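Local coordinates for CalS11 (Micromonospora echinospora, PDB 3TOS), which is a methyltransferase of calicheamicin biosynthesis that binds S-adenosyl-L-homocysteine and probably transfers a methyl group to an oxygen of its substrate, at residues 171-175 against 202-206; 197-201 against 229-233; 59-64 against 90-95. All blocks are in the same frame, centred on the assembly; numbering follows the deposited sequence. Where two conformers were deposited one is given.

Contact 1 of 3, residues 171-175 against 202-206; sequences VPRYL and AIRPY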
loop_
_atom_site.group_PDB
_atom_site.type_symbol
_atom_site.label_atom_id
_atom_site.label_comp_id
_atom_site.label_asym_id
_atom_site.label_seq_id
_atom_site.Cartn_x
_atom_site.Cartn_y
_atom_site.Cartn_z
ATOM N N VAL B 171 32.564 28.650 7.069
ATOM C CA VAL B 171 31.350 28.167 6.383
ATOM C C VAL B 171 30.751 29.248 5.487
ATOM O O VAL B 171 30.530 29.021 4.319
ATOM C CB VAL B 171 30.302 27.501 7.356
ATOM C CG1 VAL B 171 28.951 27.223 6.611
ATOM C CG2 VAL B 171 30.903 26.169 7.878
ATOM N N PRO B 172 30.585 30.501 6.005
ATOM C CA PRO B 172 30.164 31.593 5.089
ATOM C C PRO B 172 31.142 31.795 3.916
ATOM O O PRO B 172 30.690 32.043 2.801
ATOM C CB PRO B 172 30.172 32.815 6.025
ATOM C CG PRO B 172 29.723 32.185 7.372
ATOM C CD PRO B 172 30.549 30.923 7.415
ATOM N N ARG B 173 32.448 31.674 4.161
ATOM C CA ARG B 173 33.443 31.854 3.108
ATOM C C ARG B 173 33.314 30.769 2.041
ATOM O O ARG B 173 33.320 31.068 0.828
ATOM C CB ARG B 173 34.860 31.888 3.729
ATOM C CG ARG B 173 36.006 31.977 2.686
ATOM C CD ARG B 173 37.409 31.974 3.366
ATOM N NE ARG B 173 37.492 33.059 4.346
ATOM C CZ ARG B 173 37.658 32.940 5.677
ATOM N NH1 ARG B 173 37.656 34.048 6.410
ATOM N NH2 ARG B 173 37.821 31.750 6.289
ATOM N N TYR B 174 33.214 29.511 2.483
ATOM C CA TYR B 174 33.049 28.378 1.554
ATOM C C TYR B 174 31.818 28.597 0.691
ATOM O O TYR B 174 31.833 28.431 -0.526
ATOM C CB TYR B 174 32.948 27.027 2.326
ATOM C CG TYR B 174 32.761 25.872 1.353
ATOM C CD1 TYR B 174 33.814 25.228 0.821
ATOM C CD2 TYR B 174 31.480 25.575 0.867
ATOM C CE1 TYR B 174 33.618 24.181 -0.077
ATOM C CE2 TYR B 174 31.242 24.617 -0.060
ATOM C CZ TYR B 174 32.325 23.907 -0.545
ATOM O OH TYR B 174 32.123 22.972 -1.520
ATOM N N LEU B 175 30.729 28.988 1.335
ATOM C CA LEU B 175 29.500 29.171 0.563
ATOM C C LEU B 175 29.624 30.332 -0.452
ATOM O O LEU B 175 29.135 30.248 -1.601
ATOM C CB LEU B 175 28.309 29.359 1.514
ATOM C CG LEU B 175 27.928 28.136 2.359
ATOM C CD1 LEU B 175 26.993 28.565 3.506
ATOM C CD2 LEU B 175 27.336 27.134 1.430
ATOM N N ALA B 202 23.794 30.199 8.226
ATOM C CA ALA B 202 24.517 30.253 6.952
ATOM C C ALA B 202 24.004 29.245 5.888
ATOM O O ALA B 202 23.939 29.596 4.695
ATOM C CB ALA B 202 26.053 30.010 7.202
ATOM N N ILE B 203 23.657 28.022 6.317
ATOM C CA ILE B 203 23.340 27.002 5.333
ATOM C C ILE B 203 21.914 27.109 4.796
ATOM O O ILE B 203 21.622 26.515 3.753
ATOM C CB ILE B 203 23.564 25.562 5.855
ATOM C CG1 ILE B 203 22.591 25.239 6.993
ATOM C CG2 ILE B 203 25.017 25.323 6.220
ATOM C CD1 ILE B 203 22.580 23.751 7.357
ATOM N N ARG B 204 21.045 27.883 5.454
ATOM C CA ARG B 204 19.647 27.870 5.090
ATOM C C ARG B 204 19.354 28.124 3.604
ATOM O O ARG B 204 18.504 27.424 3.055
ATOM C CB ARG B 204 18.840 28.878 5.957
ATOM C CG ARG B 204 17.362 28.631 5.907
ATOM C CD ARG B 204 16.584 29.478 6.867
ATOM N NE ARG B 204 15.181 29.219 6.647
ATOM C CZ ARG B 204 14.247 29.537 7.527
ATOM N NH1 ARG B 204 14.610 30.137 8.671
ATOM N NH2 ARG B 204 12.973 29.265 7.258
ATOM N N PRO B 205 20.059 29.097 2.946
ATOM C CA PRO B 205 19.642 29.381 1.553
ATOM C C PRO B 205 20.036 28.267 0.579
ATOM O O PRO B 205 19.656 28.298 -0.592
ATOM C CB PRO B 205 20.347 30.721 1.227
ATOM C CG PRO B 205 20.781 31.288 2.512
ATOM C CD PRO B 205 20.994 30.112 3.461
ATOM N N TYR B 206 20.789 27.263 1.067
ATOM C CA TYR B 206 21.347 26.245 0.157
ATOM C C TYR B 206 20.669 24.902 0.330
ATOM O O TYR B 206 21.005 23.944 -0.343
ATOM C CB TYR B 206 22.876 26.104 0.362
ATOM C CG TYR B 206 23.536 27.432 0.123
ATOM C CD1 TYR B 206 23.943 27.796 -1.174
ATOM C CD2 TYR B 206 23.767 28.328 1.180
ATOM C CE1 TYR B 206 24.533 29.047 -1.412
ATOM C CE2 TYR B 206 24.339 29.556 0.932
ATOM C CZ TYR B 206 24.733 29.914 -0.336
ATOM O OH TYR B 206 25.291 31.163 -0.562
HETATM O O HOH W 1 27.012 31.450 -2.624
#

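Contact 2 of 3, residues 197-201 against 229-233; sequences KAVLE and AMRKV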
loop_
_atom_site.group_PDB
_atom_site.type_symbol
_atom_site.label_atom_id
_atom_site.label_comp_id
_atom_site.label_asym_id
_atom_site.label_seq_id
_atom_site.Cartn_x
_atom_site.Cartn_y
_atom_site.Cartn_z
ATOM N N LYS B 197 24.717 27.638 15.878
ATOM C CA LYS B 197 23.804 28.703 15.487
ATOM C C LYS B 197 24.263 29.419 14.224
ATOM O O LYS B 197 23.459 29.608 13.305
ATOM C CB LYS B 197 23.675 29.732 16.640
ATOM C CG LYS B 197 22.642 30.872 16.319
ATOM C CD LYS B 197 22.522 31.789 17.543
ATOM C CE LYS B 197 21.400 32.828 17.384
ATOM N NZ LYS B 197 21.841 33.857 16.452
ATOM N N ALA B 198 25.536 29.799 14.186
ATOM C CA ALA B 198 26.062 30.494 13.004
ATOM C C ALA B 198 25.954 29.635 11.737
ATOM O O ALA B 198 25.672 30.168 10.646
ATOM C CB ALA B 198 27.544 30.857 13.246
ATOM N N VAL B 199 26.238 28.337 11.859
ATOM C CA VAL B 199 26.237 27.522 10.675
ATOM C C VAL B 199 24.819 27.235 10.242
ATOM O O VAL B 199 24.529 27.249 9.052
ATOM C CB VAL B 199 27.017 26.223 10.923
ATOM C CG1 VAL B 199 26.767 25.241 9.767
ATOM C CG2 VAL B 199 28.520 26.534 11.059
ATOM N N LEU B 200 23.892 27.028 11.185
ATOM C CA LEU B 200 22.498 26.828 10.793
ATOM C C LEU B 200 22.018 28.033 10.003
ATOM O O LEU B 200 21.323 27.896 8.978
ATOM C CB LEU B 200 21.598 26.694 12.041
ATOM C CG LEU B 200 21.492 25.319 12.644
ATOM C CD1 LEU B 200 20.761 25.499 14.013
ATOM C CD2 LEU B 200 20.719 24.336 11.693
ATOM N N GLU B 201 22.355 29.223 10.485
ATOM C CA GLU B 201 21.917 30.481 9.766
ATOM C C GLU B 201 22.519 30.557 8.339
ATOM O O GLU B 201 21.824 30.956 7.372
ATOM C CB GLU B 201 22.321 31.703 10.602
ATOM C CG GLU B 201 21.463 31.856 11.814
ATOM C CD GLU B 201 22.070 32.720 12.893
ATOM O OE1 GLU B 201 23.280 33.045 12.839
ATOM O OE2 GLU B 201 21.320 33.036 13.861
ATOM N N ALA B 229 20.599 26.447 20.067
ATOM C CA ALA B 229 20.758 27.025 18.746
ATOM C C ALA B 229 19.481 26.824 17.890
ATOM O O ALA B 229 18.969 27.783 17.253
ATOM C CB ALA B 229 21.970 26.456 18.032
HETATM N N MSE B 230 18.974 25.591 17.847
HETATM C CA MSE B 230 17.794 25.315 17.054
HETATM C C MSE B 230 16.596 26.101 17.572
HETATM O O MSE B 230 15.790 26.611 16.785
HETATM C CB MSE B 230 17.452 23.817 17.041
HETATM C CG MSE B 230 16.135 23.548 16.292
HETATM SE SE MSE B 230 16.021 21.814 15.377
HETATM C CE MSE B 230 16.820 22.331 13.670
ATOM N N ARG B 231 16.446 26.195 18.888
ATOM C CA ARG B 231 15.296 26.922 19.415
ATOM C C ARG B 231 15.372 28.410 19.092
ATOM O O ARG B 231 14.329 29.084 18.887
ATOM C CB ARG B 231 15.178 26.672 20.925
ATOM C CG ARG B 231 14.487 25.369 21.221
ATOM C CD ARG B 231 14.150 25.206 22.726
ATOM N NE ARG B 231 15.318 25.036 23.613
ATOM C CZ ARG B 231 15.711 25.906 24.537
ATOM N NH1 ARG B 231 16.762 25.582 25.280
ATOM N NH2 ARG B 231 15.059 27.062 24.713
ATOM N N LYS B 232 16.580 28.925 18.979
ATOM C CA LYS B 232 16.757 30.334 18.541
ATOM C C LYS B 232 16.552 30.577 17.058
ATOM O O LYS B 232 16.038 31.626 16.674
ATOM C CB LYS B 232 18.113 30.889 18.946
ATOM C CG LYS B 232 18.154 31.112 20.477
ATOM C CD LYS B 232 19.275 31.987 20.882
ATOM C CE LYS B 232 19.495 31.993 22.392
ATOM N NZ LYS B 232 18.538 32.867 23.160
ATOM N N VAL B 233 16.970 29.649 16.213
ATOM C CA VAL B 233 17.006 29.929 14.785
ATOM C C VAL B 233 15.689 29.500 14.120
ATOM O O VAL B 233 15.115 30.235 13.291
ATOM C CB VAL B 233 18.208 29.178 14.159
ATOM C CG1 VAL B 233 18.241 29.386 12.642
ATOM C CG2 VAL B 233 19.510 29.679 14.758
#

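Contact 3 of 3, residues 59-64 against 90-95; sequences MDALYR and LRGVYE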
loop_
_atom_site.group_PDB
_atom_site.type_symbol
_atom_site.label_atom_id
_atom_site.label_comp_id
_atom_site.label_asym_id
_atom_site.label_seq_id
_atom_site.Cartn_x
_atom_site.Cartn_y
_atom_site.Cartn_z
HETATM N N MSE B 59 24.989 6.520 9.643
HETATM C CA MSE B 59 25.466 7.335 8.509
HETATM C C MSE B 59 24.936 6.812 7.176
HETATM O O MSE B 59 24.570 7.615 6.288
HETATM C CB MSE B 59 26.988 7.435 8.489
HETATM C CG MSE B 59 27.609 8.135 9.712
HETATM SE SE MSE B 59 26.867 9.887 10.149
HETATM C CE MSE B 59 25.670 9.378 11.605
ATOM N N ASP B 60 24.906 5.487 7.045
ATOM C CA ASP B 60 24.364 4.869 5.855
ATOM C C ASP B 60 22.870 5.183 5.693
ATOM O O ASP B 60 22.410 5.443 4.575
ATOM C CB ASP B 60 24.586 3.333 5.886
ATOM C CG ASP B 60 23.937 2.641 4.744
ATOM O OD1 ASP B 60 24.458 2.781 3.638
ATOM O OD2 ASP B 60 22.948 1.909 4.930
ATOM N N ALA B 61 22.119 5.188 6.800
ATOM C CA ALA B 61 20.685 5.486 6.739
ATOM C C ALA B 61 20.472 6.947 6.303
ATOM O O ALA B 61 19.587 7.224 5.473
ATOM C CB ALA B 61 20.032 5.260 8.112
ATOM N N LEU B 62 21.272 7.881 6.829
ATOM C CA LEU B 62 21.123 9.292 6.397
ATOM C C LEU B 62 21.503 9.455 4.924
ATOM O O LEU B 62 20.761 10.106 4.144
ATOM C CB LEU B 62 21.999 10.235 7.227
ATOM C CG LEU B 62 21.639 10.277 8.726
ATOM C CD1 LEU B 62 22.669 11.180 9.407
ATOM C CD2 LEU B 62 20.200 10.873 9.011
ATOM N N TYR B 63 22.587 8.802 4.503
ATOM C CA TYR B 63 23.026 8.930 3.117
ATOM C C TYR B 63 21.967 8.367 2.175
ATOM O O TYR B 63 21.625 8.948 1.142
ATOM C CB TYR B 63 24.364 8.207 2.918
ATOM C CG TYR B 63 25.150 8.555 1.645
ATOM C CD1 TYR B 63 24.515 9.006 0.475
ATOM C CD2 TYR B 63 26.513 8.570 1.654
ATOM C CE1 TYR B 63 25.216 9.339 -0.641
ATOM C CE2 TYR B 63 27.220 8.939 0.521
ATOM C CZ TYR B 63 26.591 9.232 -0.624
ATOM O OH TYR B 63 27.363 9.582 -1.719
ATOM N N ARG B 64 21.419 7.200 2.517
ATOM C CA ARG B 64 20.382 6.619 1.663
ATOM C C ARG B 64 19.167 7.527 1.484
ATOM O O ARG B 64 18.519 7.495 0.453
ATOM C CB ARG B 64 19.947 5.260 2.202
ATOM C CG ARG B 64 21.001 4.183 1.930
ATOM C CD ARG B 64 20.444 2.814 2.325
ATOM N NE ARG B 64 20.357 2.609 3.776
ATOM C CZ ARG B 64 19.234 2.517 4.494
ATOM N NH1 ARG B 64 18.038 2.687 3.926
ATOM N NH2 ARG B 64 19.311 2.307 5.810
ATOM N N LEU B 90 30.744 5.035 1.306
ATOM C CA LEU B 90 29.357 4.919 0.884
ATOM C C LEU B 90 29.090 5.603 -0.462
ATOM O O LEU B 90 28.251 5.143 -1.224
ATOM C CB LEU B 90 28.422 5.518 1.971
ATOM C CG LEU B 90 28.363 4.795 3.327
ATOM C CD1 LEU B 90 27.548 5.631 4.334
ATOM C CD2 LEU B 90 27.781 3.389 3.169
ATOM N N ARG B 91 29.777 6.700 -0.721
ATOM C CA ARG B 91 29.631 7.364 -2.019
ATOM C C ARG B 91 30.108 6.437 -3.139
ATOM O O ARG B 91 29.539 6.433 -4.251
ATOM C CB ARG B 91 30.381 8.713 -2.005
ATOM C CG ARG B 91 30.327 9.485 -3.304
ATOM C CD ARG B 91 31.101 10.789 -3.234
ATOM N NE ARG B 91 32.535 10.535 -2.983
ATOM C CZ ARG B 91 33.429 11.497 -2.708
ATOM N NH1 ARG B 91 33.044 12.790 -2.685
ATOM N NH2 ARG B 91 34.716 11.162 -2.461
ATOM N N GLY B 92 31.112 5.600 -2.842
ATOM C CA GLY B 92 31.536 4.587 -3.839
ATOM C C GLY B 92 30.435 3.534 -3.995
ATOM O O GLY B 92 30.102 3.106 -5.130
ATOM N N VAL B 93 29.896 3.047 -2.872
ATOM C CA VAL B 93 28.823 2.078 -2.978
ATOM C C VAL B 93 27.614 2.557 -3.790
ATOM O O VAL B 93 27.116 1.818 -4.677
ATOM C CB VAL B 93 28.305 1.672 -1.568
ATOM C CG1 VAL B 93 27.185 0.719 -1.667
ATOM C CG2 VAL B 93 29.502 1.065 -0.737
ATOM N N TYR B 94 27.157 3.783 -3.522
ATOM C CA TYR B 94 25.842 4.192 -4.080
ATOM C C TYR B 94 25.931 5.087 -5.314
ATOM O O TYR B 94 24.995 5.167 -6.098
ATOM C CB TYR B 94 25.062 4.981 -3.024
ATOM C CG TYR B 94 24.674 4.163 -1.823
ATOM C CD1 TYR B 94 23.938 2.977 -1.971
ATOM C CD2 TYR B 94 25.066 4.556 -0.547
ATOM C CE1 TYR B 94 23.550 2.217 -0.851
ATOM C CE2 TYR B 94 24.717 3.775 0.593
ATOM C CZ TYR B 94 23.963 2.609 0.409
ATOM O OH TYR B 94 23.590 1.832 1.449
ATOM N N GLU B 95 27.062 5.795 -5.481
ATOM C CA GLU B 95 27.147 6.892 -6.496
ATOM C C GLU B 95 28.429 6.945 -7.333
ATOM O O GLU B 95 29.110 7.976 -7.401
ATOM C CB GLU B 95 26.905 8.217 -5.827
ATOM C CG GLU B 95 25.521 8.347 -5.238
ATOM C CD GLU B 95 25.271 9.768 -4.833
ATOM O OE1 GLU B 95 25.931 10.278 -3.881
ATOM O OE2 GLU B 95 24.368 10.387 -5.454
#

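Contact 1 of 3, residues 171-175 against 202-206
Leu175 lays its isobutyl group over one face of the Tyr206 ring. The CD2 methyl of Leu175 makes a CH-pi contact 3.9 Å from the centroid of the Tyr206 ring and only 14° off the ring normal. Its other methyl, CD1, reaches further toward Ala202 and lies 3.4 Å from Ala202 O, the same carbonyl oxygen that sits in plane at the edge of the Tyr206 ring. With CG anti to the carbonyl carbon of Leu175 (chi1 -67°), the branch is carried across to the ring and both its methyls find partners there. Toward the start of both segments, Ala202 CB fits among three side chains: Val171 CG1 and Leu175 CD1, each 4.1 Å from it, and Pro172 CG at 4.3 Å. Ile203 adds its CG2 near Val171 CG1. No direct hydrogen bond links the segments, but one water does: it donates to Leu175 O at 2.6 Å and pairs with Tyr206 OH at 2.7 Å, tying the phenol end to the helix backbone. Deeper in, Val171 rests on Phe76 and Phe106, and Ile203 on Ile183 and Phe188, while Arg231 of a neighbouring subunit packs on Tyr206. Helix 167-177, leading into strand 183-188, thus packs on the end of helix 193-203 and the 3-10 turn that follows it, on one face of a central sheet, the layered arrangement of a Rossmann-like methyltransferase.

Contact 2 of 3, residues 197-201 against 229-233
Ala229 starts the contact by setting its CB against the backbone of Lys197: it lies 3.7 Å from Lys197 N and 3.9 Å from Lys197 CB. With so small a side chain here, the two backbones come close, and the CA atoms of Lys197 and Ala229 are 4.8 Å apart. Met230, a selenomethionine, turns its side chain away toward Leu236 and Leu241, and what it offers across the interface is backbone: Leu200 CD1 stands 4.2 Å from Met230 N, beside Ala229 CB. Arg231 takes no part across the interface but hydrogen-bonds through NH1 to Pro179 O of a neighbouring subunit. Lys232 brings up its CB, 4.1 Å from Lys197 CE, and the two lysine chains cross obliquely before the Lys232 amine leads off. Val233 finishes the turn with both methyls in use. Its CG2 meets Lys197 CG at 3.7 Å and also touches Glu201 OE2, while CG1 packs against Leu200 CB and Glu201 CG. Lys197 holds CG anti to the backbone N (chi1 -177°), runs out straight, then bends at its last torsion (chi4 -75°) to place NZ 2.8 Å from Glu201 OE2, on the syn side of the carboxylate, in a salt bridge that spans one turn of the helix. Were Lys197 cut back to an alanine, Lys232 CB and part of Val233 CG2 would probably lose their cover and Glu201 its ion-pair mate within the helix. The axes of the two short segments pass 9.6 Å apart at a crossing angle of -43°. Such packing joins the helices before and after strand 211-215, as in the C-terminal half of the class I methyltransferase fold.

Contact 3 of 3, residues 59-64 against 90-95
The Tyr94 ring turns its edge to the face of Tyr63 in a T-shaped pair, centroids 5.9 Å apart and planes at 59°. Val93 CG1 lies over one face of Tyr94, and Asp60 OD1 sits in plane at its edge. There Tyr94 OH gives a short hydrogen bond of 2.5 Å to the syn lone pair of Asp60 OD1. The other carboxylate oxygen, Asp60 OD2, takes Arg64 NE at 2.9 Å in a salt bridge, approached from above the carboxylate plane, so both oxygens are engaged. At the edge of the Tyr63 ring, in plane, is Glu95 OE1; Tyr63 OH donates to its anti lone pair at 2.7 Å. With CG anti to the backbone N (chi1 -164°), Tyr63 slides along Leu90, its CD2 3.6 Å from Leu90 CB, and its hydroxyl reaches Arg91 CB. Glu95 OE1 is shared with Arg101, and Arg91 sends its guanidinium to Glu148. Leu57 of a neighbouring subunit packs on Asp60, Leu90 and Tyr94. Two tyrosine-carboxylate bonds in opposite directions thus join helix 50-65 to the last turn of helix 82-94 and the residue just beyond it, the first helix after strand 72-76 in this Rossmann-like fold.

From the N terminus, contact 3 comes first: it closes the loop from helix 50-65 through strand 72-76 to helix 82-94, and is complete before the others begin. Contact 1 opens on helix 167-177 and closes just past helix 193-203, having passed through strand 183-188. Contact 2 opens on that same helix, before contact 1 has closed, and ends on helix 225-233, so the two cross along the chain. They also touch, Val171 CG2 lying 4.0 Å from Val199 CG2. Together they line up three successive helices, with helix 193-203 in the middle. Contact 3 stands apart, its centre about 23 Å from that of contact 1, joining helices of the N-terminal half.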